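Local coordinates for monovalent Na+/H+ antiporter subunit A (Dietzia sp. DQ12-45-1b, PDB 7D3U), which probably exchanges monovalent cations such as sodium for protons across the cell membrane, as one subunit of the multi-chain Mrp antiporter complex, at residues Ala844-Pro849 with Ala907-Leu912; Ser840-Arg845 with Gly914-Asp919; Lys329-Met334 with Leu461-Gly466; Pro31-Leu36 with Val87-Ser92. One frame throughout, in Å; residues are numbered along the deposited sequence.

Contact 1: residues Ala844-Pro849 with Ala907-Leu912; sequences ARIRVP and AAIDKL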
loop_
_atom_site.group_PDB
_atom_site.type_symbol
_atom_site.label_atom_id
_atom_site.label_comp_id
_atom_site.label_asym_id
_atom_site.label_seq_id
_atom_site.Cartn_x
_atom_site.Cartn_y
_atom_site.Cartn_z
ATOM N N ALA B 844 26.793 -27.111 13.305
ATOM C CA ALA B 844 26.117 -25.939 13.847
ATOM C C ALA B 844 24.648 -25.860 13.463
ATOM O O ALA B 844 23.930 -25.020 14.014
ATOM C CB ALA B 844 26.829 -24.667 13.392
ATOM N N ARG B 845 24.184 -26.698 12.542
ATOM C CA ARG B 845 22.796 -26.649 12.113
ATOM C C ARG B 845 21.890 -27.221 13.194
ATOM O O ARG B 845 22.093 -28.347 13.656
ATOM C CB ARG B 845 22.612 -27.418 10.808
ATOM C CG ARG B 845 22.971 -26.624 9.570
ATOM C CD ARG B 845 22.437 -27.296 8.321
ATOM N NE ARG B 845 21.012 -27.057 8.132
ATOM C CZ ARG B 845 20.517 -26.133 7.316
ATOM N NH1 ARG B 845 21.335 -25.360 6.617
ATOM N NH2 ARG B 845 19.206 -25.983 7.200
ATOM N N ILE B 846 20.894 -26.437 13.599
ATOM C CA ILE B 846 19.905 -26.911 14.561
ATOM C C ILE B 846 19.122 -28.051 13.924
ATOM O O ILE B 846 18.443 -27.864 12.907
ATOM C CB ILE B 846 18.979 -25.773 15.002
ATOM C CG1 ILE B 846 19.762 -24.464 15.125
ATOM C CG2 ILE B 846 18.315 -26.111 16.322
ATOM C CD1 ILE B 846 20.756 -24.455 16.260
ATOM N N ARG B 847 19.211 -29.239 14.522
ATOM C CA ARG B 847 18.651 -30.453 13.939
ATOM C C ARG B 847 17.270 -30.790 14.485
ATOM O O ARG B 847 16.924 -31.974 14.593
ATOM C CB ARG B 847 19.608 -31.625 14.156
ATOM C CG ARG B 847 20.873 -31.546 13.324
ATOM C CD ARG B 847 20.622 -32.001 11.896
ATOM N NE ARG B 847 21.396 -31.224 10.933
ATOM C CZ ARG B 847 22.696 -31.391 10.708
ATOM N NH1 ARG B 847 23.376 -32.312 11.375
ATOM N NH2 ARG B 847 23.315 -30.636 9.812
ATOM N N VAL B 848 16.472 -29.788 14.834
ATOM C CA VAL B 848 15.106 -30.019 15.293
ATOM C C VAL B 848 14.148 -29.435 14.264
ATOM O O VAL B 848 14.516 -28.495 13.543
ATOM C CB VAL B 848 14.870 -29.410 16.683
ATOM C CG1 VAL B 848 15.885 -29.951 17.673
ATOM C CG2 VAL B 848 14.940 -27.896 16.617
ATOM N N PRO B 849 12.929 -29.957 14.136
ATOM C CA PRO B 849 11.960 -29.316 13.239
ATOM C C PRO B 849 11.380 -28.067 13.875
ATOM O O PRO B 849 10.539 -28.150 14.773
ATOM C CB PRO B 849 10.897 -30.402 13.036
ATOM C CG PRO B 849 10.977 -31.233 14.264
ATOM C CD PRO B 849 12.412 -31.211 14.709
ATOM N N ALA B 907 14.900 -21.217 13.753
ATOM C CA ALA B 907 14.891 -20.993 12.311
ATOM C C ALA B 907 15.901 -19.922 11.918
ATOM O O ALA B 907 16.670 -20.094 10.965
ATOM C CB ALA B 907 13.488 -20.606 11.848
ATOM N N ALA B 908 15.923 -18.812 12.658
ATOM C CA ALA B 908 16.817 -17.713 12.309
ATOM C C ALA B 908 18.282 -18.098 12.469
ATOM O O ALA B 908 19.142 -17.541 11.779
ATOM C CB ALA B 908 16.496 -16.486 13.158
ATOM N N ILE B 909 18.590 -19.034 13.362
ATOM C CA ILE B 909 19.975 -19.458 13.547
ATOM C C ILE B 909 20.360 -20.555 12.563
ATOM O O ILE B 909 21.483 -20.574 12.055
ATOM C CB ILE B 909 20.203 -19.902 15.006
ATOM C CG1 ILE B 909 20.020 -18.723 15.958
ATOM C CG2 ILE B 909 21.591 -20.488 15.176
ATOM C CD1 ILE B 909 20.988 -17.601 15.719
ATOM N N ASP B 910 19.445 -21.477 12.260
ATOM C CA ASP B 910 19.785 -22.584 11.376
ATOM C C ASP B 910 19.798 -22.168 9.913
ATOM O O ASP B 910 20.569 -22.726 9.125
ATOM C CB ASP B 910 18.804 -23.738 11.583
ATOM C CG ASP B 910 18.861 -24.755 10.464
ATOM O OD1 ASP B 910 19.949 -25.317 10.225
ATOM O OD2 ASP B 910 17.822 -24.988 9.816
ATOM N N LYS B 911 18.970 -21.198 9.526
ATOM C CA LYS B 911 18.940 -20.795 8.125
ATOM C C LYS B 911 20.060 -19.814 7.796
ATOM O O LYS B 911 20.660 -19.895 6.719
ATOM C CB LYS B 911 17.579 -20.192 7.784
ATOM C CG LYS B 911 16.418 -21.161 7.910
ATOM C CD LYS B 911 16.035 -21.749 6.564
ATOM C CE LYS B 911 16.705 -23.089 6.334
ATOM N NZ LYS B 911 16.206 -23.751 5.099
ATOM N N LEU B 912 20.357 -18.888 8.706
ATOM C CA LEU B 912 21.380 -17.880 8.461
ATOM C C LEU B 912 22.777 -18.338 8.854
ATOM O O LEU B 912 23.758 -17.886 8.255
ATOM C CB LEU B 912 21.042 -16.591 9.212
ATOM C CG LEU B 912 19.956 -15.714 8.593
ATOM C CD1 LEU B 912 19.528 -14.630 9.563
ATOM C CD2 LEU B 912 20.448 -15.106 7.294
#
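In the MnhB-related region of the chain, the loop joining helix 821-837 to helix 850-866 lies against helix 890-912, and a loop-to-helix salt bridge ties the two together. Along 907-912, Ile909 supplies the apolar part: its CG2 branch, anti to the backbone N, meets CD1 of Ile846 at 4.2 Å, the two side chains crossing obliquely, while Tyr835 and Ile831 of helix 821-837 also touch it. Asp910 carries the contact. With CG anti to the backbone N (chi1 165°), its CB slides past CG1 of Ile846 at 3.7 Å and its carboxylate meets the Arg845 guanidinium, which a bend at chi3 (78°) has brought close. The two planes stand 90° apart. Asp910 OD1 sits over one guanidinium face, 2.9 Å from Arg845 NE but well out of the plane, so the attraction is one of charge and no N-H aims at the oxygen. Asp910 OD2, 3.1 Å from Arg845 NH2, is also hydrogen-bonded to the hydroxyl of Tyr850; with a cation beside both oxygens, the buried acid is likely to stay ionised. An alanine at Arg845 would remove that cation and would probably leave the Asp910 charge poorly compensated, loosening the loop on the helix and depriving Asp919 of its salt-bridge partner too. Lys911 starts away from the loop, but bends at chi2 and chi3 bring its CE to 3.9 Å from Arg845 NH2, at the guanidinium edge. Its NZ stays 4.3 Å from the same NH2, a like-charge pair that the nearby carboxylate would tend to offset.

Contact 2: residues Ser840-Arg845 with Gly914-Asp919; sequences SDKAAR and GDDRSD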
loop_
_atom_site.group_PDB
_atom_site.type_symbol
_atom_site.label_atom_id
_atom_site.label_comp_id
_atom_site.label_asym_id
_atom_site.label_seq_id
_atom_site.Cartn_x
_atom_site.Cartn_y
_atom_site.Cartn_z
ATOM N N SER B 840 32.450 -26.972 13.346
ATOM C CA SER B 840 32.394 -26.488 11.977
ATOM C C SER B 840 30.959 -26.108 11.623
ATOM O O SER B 840 30.075 -26.056 12.481
ATOM C CB SER B 840 32.950 -27.537 11.014
ATOM O OG SER B 840 31.903 -28.302 10.446
ATOM N N ASP B 841 30.734 -25.847 10.336
ATOM C CA ASP B 841 29.434 -25.387 9.872
ATOM C C ASP B 841 28.398 -26.499 9.806
ATOM O O ASP B 841 27.199 -26.213 9.895
ATOM C CB ASP B 841 29.575 -24.747 8.491
ATOM C CG ASP B 841 28.418 -23.836 8.149
ATOM O OD1 ASP B 841 27.530 -23.644 9.003
ATOM O OD2 ASP B 841 28.395 -23.318 7.012
ATOM N N LYS B 842 28.820 -27.754 9.656
ATOM C CA LYS B 842 27.849 -28.834 9.518
ATOM C C LYS B 842 27.190 -29.170 10.848
ATOM O O LYS B 842 25.980 -29.415 10.900
ATOM C CB LYS B 842 28.518 -30.069 8.920
ATOM C CG LYS B 842 27.576 -31.240 8.727
ATOM C CD LYS B 842 28.306 -32.452 8.183
ATOM C CE LYS B 842 28.817 -32.196 6.776
ATOM N NZ LYS B 842 27.699 -31.961 5.821
ATOM N N ALA B 843 27.963 -29.182 11.935
ATOM C CA ALA B 843 27.396 -29.487 13.241
ATOM C C ALA B 843 26.589 -28.330 13.810
ATOM O O ALA B 843 25.772 -28.545 14.710
ATOM C CB ALA B 843 28.506 -29.878 14.216
ATOM N N ALA B 844 26.793 -27.111 13.305
ATOM C CA ALA B 844 26.117 -25.939 13.847
ATOM C C ALA B 844 24.648 -25.860 13.463
ATOM O O ALA B 844 23.930 -25.020 14.014
ATOM C CB ALA B 844 26.829 -24.667 13.392
ATOM N N ARG B 845 24.184 -26.698 12.542
ATOM C CA ARG B 845 22.796 -26.649 12.113
ATOM C C ARG B 845 21.890 -27.221 13.194
ATOM O O ARG B 845 22.093 -28.347 13.656
ATOM C CB ARG B 845 22.612 -27.418 10.808
ATOM C CG ARG B 845 22.971 -26.624 9.570
ATOM C CD ARG B 845 22.437 -27.296 8.321
ATOM N NE ARG B 845 21.012 -27.057 8.132
ATOM C CZ ARG B 845 20.517 -26.133 7.316
ATOM N NH1 ARG B 845 21.335 -25.360 6.617
ATOM N NH2 ARG B 845 19.206 -25.983 7.200
ATOM N N GLY B 914 26.047 -19.932 8.760
ATOM C CA GLY B 914 26.850 -20.645 7.791
ATOM C C GLY B 914 26.144 -20.800 6.453
ATOM O O GLY B 914 25.138 -20.154 6.159
ATOM N N ASP B 915 26.702 -21.689 5.630
ATOM C CA ASP B 915 26.123 -22.003 4.332
ATOM C C ASP B 915 25.548 -23.413 4.301
ATOM O O ASP B 915 24.343 -23.580 4.093
ATOM C CB ASP B 915 27.183 -21.834 3.235
ATOM C CG ASP B 915 27.535 -20.381 2.986
ATOM O OD1 ASP B 915 26.779 -19.497 3.440
ATOM O OD2 ASP B 915 28.568 -20.121 2.334
ATOM N N ASP B 916 26.386 -24.421 4.530
ATOM C CA ASP B 916 25.989 -25.812 4.762
ATOM C C ASP B 916 24.823 -26.236 3.865
ATOM O O ASP B 916 23.755 -26.636 4.327
ATOM C CB ASP B 916 25.656 -26.033 6.235
ATOM C CG ASP B 916 25.528 -27.501 6.598
ATOM O OD1 ASP B 916 25.539 -28.359 5.692
ATOM O OD2 ASP B 916 25.445 -27.800 7.804
ATOM N N ARG B 917 25.041 -26.130 2.555
ATOM C CA ARG B 917 24.046 -26.565 1.575
ATOM C C ARG B 917 24.008 -28.091 1.585
ATOM O O ARG B 917 24.695 -28.773 0.821
ATOM C CB ARG B 917 24.364 -26.023 0.190
ATOM C CG ARG B 917 24.273 -24.516 0.062
ATOM C CD ARG B 917 25.208 -24.018 -1.022
ATOM N NE ARG B 917 24.843 -24.562 -2.325
ATOM C CZ ARG B 917 24.480 -23.823 -3.367
ATOM N NH1 ARG B 917 24.435 -22.502 -3.261
ATOM N NH2 ARG B 917 24.161 -24.404 -4.516
ATOM N N SER B 918 23.187 -28.636 2.489
ATOM C CA SER B 918 23.134 -30.076 2.708
ATOM C C SER B 918 21.711 -30.630 2.701
ATOM O O SER B 918 21.496 -31.752 3.170
ATOM C CB SER B 918 23.823 -30.447 4.020
ATOM O OG SER B 918 23.587 -31.804 4.352
ATOM N N ASP B 919 20.727 -29.882 2.192
ATOM C CA ASP B 919 19.340 -30.358 2.163
ATOM C C ASP B 919 18.773 -30.204 0.753
ATOM O O ASP B 919 18.005 -29.275 0.490
ATOM C CB ASP B 919 18.489 -29.603 3.187
ATOM C CG ASP B 919 19.172 -29.462 4.531
ATOM O OD1 ASP B 919 19.790 -30.442 4.995
ATOM O OD2 ASP B 919 19.089 -28.366 5.126
#
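The guanidinium of Arg845 has a carboxylate over each face: Asp910 on one, and on the other Asp919 OD2, 3.2 Å from NH2. It joins a turn-shaped loop to the C-terminal tail: an ST turn, in which Ser840 OG accepts from Lys842 N, followed by a type I turn from Lys842 to Arg845, shapes the loop before helix 850-866, and the tail after helix 890-912 lies across it. Asp919 arrives tip to tip with its plane turned 83° to the guanidinium, so this salt bridge rests on charge, without an N-H directed at the oxygen. The backbone O of Asp915 lies at the edge. Asp916 meets the arm of Arg845 instead, its OD2 3.1 Å from CD. Asp841 holds the other end: its OD2 takes the Asp915 N-H on the syn lone pair at 2.7 Å (N-H...O 150°). The same oxygen forms a salt bridge to Arg768. An alanine at Asp841 would remove both links and would probably let the start of the tail drift from the turn. Gly914 has a positive phi of 69°, and a side chain there would run into Asp841 OD1. At the surface Lys842 bends at chi3 and chi4, leaving NZ 4.2 Å from Asp916 OD1, longer than a salt bridge.

Contact 3: residues Lys329-Met334 with Leu461-Gly466; sequences KSSLFM and LPAVLG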
loop_
_atom_site.group_PDB
_atom_site.type_symbol
_atom_site.label_atom_id
_atom_site.label_comp_id
_atom_site.label_asym_id
_atom_site.label_seq_id
_atom_site.Cartn_x
_atom_site.Cartn_y
_atom_site.Cartn_z
ATOM N N LYS B 329 -29.398 13.267 -44.032
ATOM C CA LYS B 329 -28.054 12.757 -43.784
ATOM C C LYS B 329 -28.058 11.241 -43.659
ATOM O O LYS B 329 -27.140 10.570 -44.144
ATOM C CB LYS B 329 -27.468 13.398 -42.530
ATOM C CG LYS B 329 -26.009 13.064 -42.305
ATOM C CD LYS B 329 -25.148 13.687 -43.382
ATOM C CE LYS B 329 -25.300 15.193 -43.392
ATOM N NZ LYS B 329 -24.588 15.804 -44.542
ATOM N N SER B 330 -29.084 10.681 -43.014
ATOM C CA SER B 330 -29.219 9.230 -42.965
ATOM C C SER B 330 -29.331 8.649 -44.367
ATOM O O SER B 330 -28.657 7.667 -44.705
ATOM C CB SER B 330 -30.435 8.843 -42.127
ATOM O OG SER B 330 -30.795 7.493 -42.344
ATOM N N SER B 331 -30.177 9.252 -45.205
ATOM C CA SER B 331 -30.325 8.733 -46.559
ATOM C C SER B 331 -29.051 8.921 -47.374
ATOM O O SER B 331 -28.706 8.053 -48.180
ATOM C CB SER B 331 -31.506 9.400 -47.255
ATOM O OG SER B 331 -31.066 10.437 -48.104
ATOM N N LEU B 332 -28.325 10.020 -47.158
ATOM C CA LEU B 332 -27.068 10.233 -47.868
ATOM C C LEU B 332 -26.031 9.194 -47.477
ATOM O O LEU B 332 -25.306 8.675 -48.333
ATOM C CB LEU B 332 -26.540 11.635 -47.585
ATOM C CG LEU B 332 -26.945 12.714 -48.579
ATOM C CD1 LEU B 332 -26.194 13.988 -48.282
ATOM C CD2 LEU B 332 -26.668 12.248 -49.992
ATOM N N PHE B 333 -25.937 8.883 -46.184
ATOM C CA PHE B 333 -24.992 7.865 -45.743
ATOM C C PHE B 333 -25.355 6.499 -46.301
ATOM O O PHE B 333 -24.485 5.766 -46.790
ATOM C CB PHE B 333 -24.946 7.821 -44.220
ATOM C CG PHE B 333 -23.850 8.639 -43.632
ATOM C CD1 PHE B 333 -22.534 8.333 -43.898
ATOM C CD2 PHE B 333 -24.133 9.717 -42.818
ATOM C CE1 PHE B 333 -21.522 9.084 -43.365
ATOM C CE2 PHE B 333 -23.121 10.472 -42.280
ATOM C CZ PHE B 333 -21.813 10.154 -42.552
ATOM N N MET B 334 -26.637 6.139 -46.244
ATOM C CA MET B 334 -27.041 4.843 -46.772
ATOM C C MET B 334 -26.846 4.769 -48.282
ATOM O O MET B 334 -26.520 3.701 -48.812
ATOM C CB MET B 334 -28.490 4.558 -46.387
ATOM C CG MET B 334 -28.669 4.269 -44.907
ATOM S SD MET B 334 -30.370 3.886 -44.471
ATOM C CE MET B 334 -31.159 5.437 -44.876
ATOM N N LEU B 461 -35.994 5.549 -48.265
ATOM C CA LEU B 461 -37.138 5.939 -47.443
ATOM C C LEU B 461 -36.937 7.307 -46.805
ATOM O O LEU B 461 -37.870 8.126 -46.857
ATOM C CB LEU B 461 -37.429 4.856 -46.400
ATOM C CG LEU B 461 -38.754 5.017 -45.659
ATOM C CD1 LEU B 461 -39.908 4.989 -46.641
ATOM C CD2 LEU B 461 -38.913 3.932 -44.613
ATOM N N PRO B 462 -35.790 7.628 -46.196
ATOM C CA PRO B 462 -35.621 9.002 -45.698
ATOM C C PRO B 462 -35.563 10.038 -46.806
ATOM O O PRO B 462 -36.086 11.145 -46.636
ATOM C CB PRO B 462 -34.303 8.926 -44.915
ATOM C CG PRO B 462 -34.168 7.496 -44.552
ATOM C CD PRO B 462 -34.683 6.766 -45.747
ATOM N N ALA B 463 -34.947 9.710 -47.943
ATOM C CA ALA B 463 -34.849 10.681 -49.029
ATOM C C ALA B 463 -36.220 11.015 -49.603
ATOM O O ALA B 463 -36.475 12.164 -49.983
ATOM C CB ALA B 463 -33.922 10.155 -50.123
ATOM N N VAL B 464 -37.115 10.030 -49.674
ATOM C CA VAL B 464 -38.459 10.293 -50.176
ATOM C C VAL B 464 -39.330 10.910 -49.086
ATOM O O VAL B 464 -40.221 11.720 -49.378
ATOM C CB VAL B 464 -39.070 8.999 -50.741
ATOM C CG1 VAL B 464 -40.569 9.141 -50.948
ATOM C CG2 VAL B 464 -38.392 8.630 -52.045
ATOM N N LEU B 465 -39.089 10.548 -47.823
ATOM C CA LEU B 465 -39.786 11.199 -46.721
ATOM C C LEU B 465 -39.476 12.686 -46.686
ATOM O O LEU B 465 -40.352 13.501 -46.381
ATOM C CB LEU B 465 -39.403 10.542 -45.396
ATOM C CG LEU B 465 -40.343 9.455 -44.883
ATOM C CD1 LEU B 465 -39.889 8.970 -43.522
ATOM C CD2 LEU B 465 -41.765 9.977 -44.819
ATOM N N GLY B 466 -38.235 13.058 -46.997
ATOM C CA GLY B 466 -37.901 14.468 -47.099
ATOM C C GLY B 466 -38.767 15.196 -48.110
ATOM O O GLY B 466 -39.290 16.276 -47.829
#
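Pro462 is the centre of this helix-helix contact, its ring lying against helix 312-341 and touched by three side chains. Both segments lie in predicted transmembrane helices, 329-334 within the NADH:quinone oxidoreductase/Mrp antiporter family region. The ring CB meets CB of Ser331 at 3.7 Å. Ring CG receives the methyl CE of Met334, also at 3.7 Å, the methionine crossing the proline at about a right angle; a bend at chi3 (-64°) sets the methyl there. Ser330 OG, anti to its own backbone N, borders the same CG at 4.0 Å. Next along, Ala463 places its CB 3.5 Å from Ser331 OG. This is van der Waals packing against a methyl; the hydroxyl has a weak hydrogen bond to Phe328 O in its own helix. Proline lacks an N-H, and helix 457-471 is kinked here, the N atoms of Pro462 and Ala463 having no bond to the preceding turn. The axes of the two segments approach to 8.0 Å and cross at -143°. Around this buried crossing, helix 71-94 covers Ser330 and Met334 through Ile83, Val86 and Tyr90, helix 362-373 sends Ala368 onto Ser331, and helix 231-240 reaches Ser330 through Ala239.

Contact 4: residues Pro31-Leu36 with Val87-Ser92; sequences PLAAML and VMAYSS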
loop_
_atom_site.group_PDB
_atom_site.type_symbol
_atom_site.label_atom_id
_atom_site.label_comp_id
_atom_site.label_asym_id
_atom_site.label_seq_id
_atom_site.Cartn_x
_atom_site.Cartn_y
_atom_site.Cartn_z
ATOM N N PRO B 31 -36.033 -8.364 -38.464
ATOM C CA PRO B 31 -36.884 -8.298 -37.265
ATOM C C PRO B 31 -36.648 -7.046 -36.444
ATOM O O PRO B 31 -37.611 -6.378 -36.050
ATOM C CB PRO B 31 -36.504 -9.572 -36.500
ATOM C CG PRO B 31 -36.013 -10.490 -37.536
ATOM C CD PRO B 31 -35.260 -9.618 -38.486
ATOM N N LEU B 32 -35.383 -6.704 -36.186
ATOM C CA LEU B 32 -35.081 -5.517 -35.394
ATOM C C LEU B 32 -35.661 -4.261 -36.033
ATOM O O LEU B 32 -36.226 -3.410 -35.338
ATOM C CB LEU B 32 -33.571 -5.383 -35.208
ATOM C CG LEU B 32 -32.905 -6.592 -34.552
ATOM C CD1 LEU B 32 -31.403 -6.414 -34.483
ATOM C CD2 LEU B 32 -33.477 -6.824 -33.169
ATOM N N ALA B 33 -35.542 -4.134 -37.356
ATOM C CA ALA B 33 -36.164 -3.008 -38.045
ATOM C C ALA B 33 -37.665 -2.977 -37.802
ATOM O O ALA B 33 -38.256 -1.903 -37.648
ATOM C CB ALA B 33 -35.867 -3.075 -39.541
ATOM N N ALA B 34 -38.300 -4.145 -37.766
ATOM C CA ALA B 34 -39.719 -4.249 -37.461
ATOM C C ALA B 34 -39.989 -4.424 -35.975
ATOM O O ALA B 34 -41.149 -4.578 -35.583
ATOM C CB ALA B 34 -40.343 -5.410 -38.238
ATOM N N MET B 35 -38.949 -4.414 -35.143
ATOM C CA MET B 35 -39.100 -4.476 -33.697
ATOM C C MET B 35 -38.638 -3.210 -33.001
ATOM O O MET B 35 -39.186 -2.856 -31.957
ATOM C CB MET B 35 -38.320 -5.669 -33.130
ATOM C CG MET B 35 -38.726 -6.091 -31.735
ATOM S SD MET B 35 -37.587 -7.312 -31.060
ATOM C CE MET B 35 -37.313 -8.345 -32.496
ATOM N N LEU B 36 -37.645 -2.523 -33.561
ATOM C CA LEU B 36 -37.204 -1.232 -33.059
ATOM C C LEU B 36 -38.023 -0.080 -33.616
ATOM O O LEU B 36 -38.035 1.001 -33.019
ATOM C CB LEU B 36 -35.732 -1.015 -33.406
ATOM C CG LEU B 36 -34.929 -0.019 -32.582
ATOM C CD1 LEU B 36 -34.721 -0.541 -31.175
ATOM C CD2 LEU B 36 -33.603 0.224 -33.271
ATOM N N VAL B 87 -32.197 2.033 -40.496
ATOM C CA VAL B 87 -30.799 1.642 -40.594
ATOM C C VAL B 87 -30.651 0.142 -40.398
ATOM O O VAL B 87 -29.793 -0.486 -41.022
ATOM C CB VAL B 87 -29.950 2.445 -39.593
ATOM C CG1 VAL B 87 -28.641 1.743 -39.312
ATOM C CG2 VAL B 87 -29.684 3.834 -40.135
ATOM N N MET B 88 -31.492 -0.470 -39.563
ATOM C CA MET B 88 -31.480 -1.926 -39.463
ATOM C C MET B 88 -31.945 -2.567 -40.764
ATOM O O MET B 88 -31.360 -3.555 -41.224
ATOM C CB MET B 88 -32.361 -2.388 -38.306
ATOM C CG MET B 88 -31.867 -1.958 -36.949
ATOM S SD MET B 88 -30.101 -2.193 -36.748
ATOM C CE MET B 88 -29.867 -1.280 -35.234
ATOM N N ALA B 89 -33.000 -2.015 -41.368
ATOM C CA ALA B 89 -33.479 -2.540 -42.640
ATOM C C ALA B 89 -32.435 -2.387 -43.737
ATOM O O ALA B 89 -32.369 -3.216 -44.651
ATOM C CB ALA B 89 -34.775 -1.839 -43.040
ATOM N N TYR B 90 -31.615 -1.340 -43.667
ATOM C CA TYR B 90 -30.555 -1.160 -44.653
ATOM C C TYR B 90 -29.355 -2.057 -44.360
ATOM O O TYR B 90 -28.729 -2.586 -45.285
ATOM C CB TYR B 90 -30.141 0.309 -44.691
ATOM C CG TYR B 90 -28.793 0.574 -45.308
ATOM C CD1 TYR B 90 -28.652 0.699 -46.681
ATOM C CD2 TYR B 90 -27.665 0.725 -44.517
ATOM C CE1 TYR B 90 -27.425 0.950 -47.248
ATOM C CE2 TYR B 90 -26.435 0.975 -45.075
ATOM C CZ TYR B 90 -26.321 1.087 -46.440
ATOM O OH TYR B 90 -25.095 1.336 -46.999
ATOM N N SER B 91 -29.027 -2.243 -43.081
ATOM C CA SER B 91 -27.881 -3.051 -42.692
ATOM C C SER B 91 -28.136 -4.538 -42.854
ATOM O O SER B 91 -27.176 -5.311 -42.929
ATOM C CB SER B 91 -27.504 -2.754 -41.243
ATOM O OG SER B 91 -26.419 -3.565 -40.836
ATOM N N SER B 92 -29.400 -4.960 -42.896
ATOM C CA SER B 92 -29.678 -6.366 -43.157
ATOM C C SER B 92 -29.206 -6.776 -44.544
ATOM O O SER B 92 -28.914 -7.953 -44.777
ATOM C CB SER B 92 -31.169 -6.647 -43.008
ATOM O OG SER B 92 -31.443 -8.001 -43.306
#
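Helices 29-45 and 71-94 run almost exactly antiparallel here, 177° between their directions, and their segment axes come within 8.0 Å. Segment 87-92 belongs to the complex I chain 5 N-terminal family region and lies in a predicted transmembrane helix. The tight part of the packing is centred on Ala33. Its CA is 5.0 Å from the CA of Met88, and its methyl presses directly on the opposing backbone: Ala33 CB lies 3.6 Å from the N of Ala89. That same methyl lies 3.8 Å from Met88 CB and 3.9 Å from Ala89 CB, so a methyl and two CB atoms meet close to the backbone, which goes with the short axis distance. Met88 CB also borders the backbone N of Ala33. Farther out the contact loosens. Met88 has CG anti to its carbonyl carbon (chi1 -65°) and turns again at chi2 (-44°), extending toward Leu32 and Leu36. Its CG passes CB of Leu32 at 4.2 Å, and its terminal CE only brushes CD2 of Leu36 at 4.5 Å. All of this is apolar; no hydrogen bond joins the segments. A bound dodecyl-maltoside touches Ala89, while other helices complete the surroundings. Helix 102-119 supplies Tyr105 to Leu32, Met108 to Met88 and Ala112 to Leu36; helix 2-23 adds Ile13 and Ser17 against Leu32, and Pro458 of helix 457-471 touches Ala89.

How the contacts relate
Along the chain contact 4 comes first, then contact 3, and contacts 1 and 2 follow from one shared loop. The four form two clusters on opposite sides of the chain's centre, the centres of contacts 2 and 3 lying about 88 Å apart. Contacts 3 and 4, about 15 Å apart between centres, belong to the antiporter-like helix bundle; Tyr90 of helix 71-94 joins them, its CE1 3.3 Å from Met334 O. Contacts 1 and 2, about 9 Å apart between centres, share Ala844 and Arg845 and fasten the loop before helix 850-866 to helix 890-912 and its tail. The one cluster is mainly helix-helix packing; in the other, charged groups carry most of the contact.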